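PDB 6SJ9: proteasome accessory factor B/C (PafBC) from Paenarthrobacter aurescens, which probably acts as a transcriptional regulator of the bacterial DNA damage response, combining winged helix-turn-helix and WYL domains in one chain. Local coordinates for residues Q363-Q368 and K379-D384. Sequence-based numbering, arbitrary orientation.
Sequences QGLHIQ and KALIDD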
# COMPACT_ATOMS: atom_id res chain seq x y z
N GLN A 363 -24.33 -8.35 -5.80
CA GLN A 363 -25.03 -7.11 -5.43
C GLN A 363 -24.13 -6.05 -4.81
O GLN A 363 -24.60 -4.93 -4.53
CB GLN A 363 -26.18 -7.42 -4.49
CG GLN A 363 -27.18 -8.36 -5.13
CD GLN A 363 -28.54 -8.16 -4.56
OE1 GLN A 363 -29.55 -8.22 -5.28
NE2 GLN A 363 -28.59 -7.92 -3.25
N GLY A 364 -22.86 -6.35 -4.58
CA GLY A 364 -21.94 -5.34 -4.12
C GLY A 364 -22.09 -5.02 -2.64
O GLY A 364 -22.80 -5.66 -1.87
N LEU A 365 -21.45 -3.93 -2.28
CA LEU A 365 -21.31 -3.49 -0.91
C LEU A 365 -22.24 -2.29 -0.76
O LEU A 365 -21.98 -1.25 -1.37
CB LEU A 365 -19.85 -3.13 -0.61
CG LEU A 365 -19.56 -2.93 0.91
CD1 LEU A 365 -18.05 -2.99 1.17
CD2 LEU A 365 -20.10 -1.61 1.40
N HIS A 366 -23.33 -2.45 0.01
CA HIS A 366 -24.23 -1.34 0.30
C HIS A 366 -23.77 -0.63 1.58
O HIS A 366 -23.81 -1.21 2.67
CB HIS A 366 -25.69 -1.80 0.40
CG HIS A 366 -26.27 -2.15 -0.92
ND1 HIS A 366 -26.85 -1.21 -1.74
CD2 HIS A 366 -26.27 -3.32 -1.62
CE1 HIS A 366 -27.24 -1.79 -2.87
NE2 HIS A 366 -26.90 -3.07 -2.81
N ILE A 367 -23.33 0.60 1.43
CA ILE A 367 -22.49 1.18 2.47
C ILE A 367 -23.26 1.29 3.79
O ILE A 367 -22.76 0.84 4.84
CB ILE A 367 -21.93 2.53 2.02
CG1 ILE A 367 -20.81 2.26 1.03
CG2 ILE A 367 -21.32 3.27 3.23
CD1 ILE A 367 -20.39 3.47 0.27
N GLN A 368 -24.48 1.86 3.77
CA GLN A 368 -25.16 2.10 5.05
C GLN A 368 -25.42 0.79 5.78
O GLN A 368 -25.17 0.66 6.99
CB GLN A 368 -26.50 2.82 4.90
CG GLN A 368 -27.10 3.23 6.30
CD GLN A 368 -26.14 4.20 7.05
OE1 GLN A 368 -25.83 5.28 6.55
NE2 GLN A 368 -25.66 3.80 8.23
N LYS A 379 -19.32 7.08 7.60
CA LYS A 379 -18.06 7.72 7.21
C LYS A 379 -16.86 6.87 7.59
O LYS A 379 -15.82 6.90 6.90
CB LYS A 379 -17.93 9.08 7.91
CG LYS A 379 -18.77 10.18 7.28
CD LYS A 379 -18.04 10.71 6.09
CE LYS A 379 -17.58 12.10 6.38
NZ LYS A 379 -18.59 13.11 6.05
N ALA A 380 -16.94 6.17 8.71
CA ALA A 380 -15.86 5.27 9.08
C ALA A 380 -15.73 4.17 8.05
O ALA A 380 -14.62 3.78 7.67
CB ALA A 380 -16.12 4.67 10.49
N LEU A 381 -16.88 3.63 7.58
CA LEU A 381 -16.80 2.58 6.56
C LEU A 381 -16.22 3.10 5.24
O LEU A 381 -15.38 2.44 4.63
CB LEU A 381 -18.19 1.97 6.35
CG LEU A 381 -18.15 0.89 5.27
CD1 LEU A 381 -17.27 -0.22 5.67
CD2 LEU A 381 -19.52 0.30 5.07
N ILE A 382 -16.62 4.30 4.82
CA ILE A 382 -16.05 4.90 3.61
C ILE A 382 -14.53 5.08 3.75
O ILE A 382 -13.77 4.87 2.79
CB ILE A 382 -16.78 6.22 3.32
CG1 ILE A 382 -18.20 5.90 2.86
CG2 ILE A 382 -16.05 6.98 2.28
CD1 ILE A 382 -19.15 7.13 2.95
N ASP A 383 -14.07 5.50 4.93
CA ASP A 383 -12.64 5.65 5.09
C ASP A 383 -11.92 4.29 4.98
O ASP A 383 -10.84 4.21 4.41
CB ASP A 383 -12.30 6.33 6.42
CG ASP A 383 -10.95 7.03 6.35
OD1 ASP A 383 -10.74 7.78 5.37
OD2 ASP A 383 -10.08 6.84 7.24
N ASP A 384 -12.51 3.22 5.54
CA ASP A 384 -11.96 1.88 5.35
C ASP A 384 -11.81 1.57 3.88
O ASP A 384 -10.81 1.01 3.47
CB ASP A 384 -12.83 0.78 5.96
CG ASP A 384 -12.86 0.82 7.48
OD1 ASP A 384 -11.95 1.38 8.12
OD2 ASP A 384 -13.81 0.25 8.04
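L365, I367, L381 and I382 form a small, buried, mainly apolar contact in the core of the PafC helix-turn-helix domain, where strand 365-366 and the start of helix 367-374 meet helix 378-389. The two helices, joined by a short turn, are consistent with the helix-turn-helix unit of a winged domain, with strand 365-366 leading into the first of them and pairing antiparallel with strand 410-413. The closest pair of alpha carbons across the contact is I367 CA and L381 CA, 7.1 Å from each other. L381 touches both L365 and I367 through one methyl: chi1 near 180° (179°) swings CG away from the backbone N and sets CD2 against three groups. That methyl lies 3.9 Å from I367 CG2 and 4.2 Å from L365 CD2, and it also comes to 3.3 Å from I367 O, a close van der Waals approach to a carbonyl oxygen. The leucines L365 and L381 run past each other in opposite senses and meet through their CD2 methyls. I367 is the shared piece: its CG2 branch also touches I382 CG1 at 4.1 Å, and its CD1 reaches the same carbon at 4.2 Å, the two isoleucines crossing at roughly a right angle. I382 does not point straight at I367; its CG1 arm closes the distance. Around this cluster, L355, F358 and L359 of helix 346-360 pack on L381 or L365, while V370 touches both leucines. D384, also buried, forms a salt bridge with R351 and ties helix 378-389 to helix 346-360 by charge. Between the two segments themselves cohesion rests on methyl and methylene contacts, with one methyl against a carbonyl oxygen, so it depends on shape and exclusion of water rather than on directional bonds.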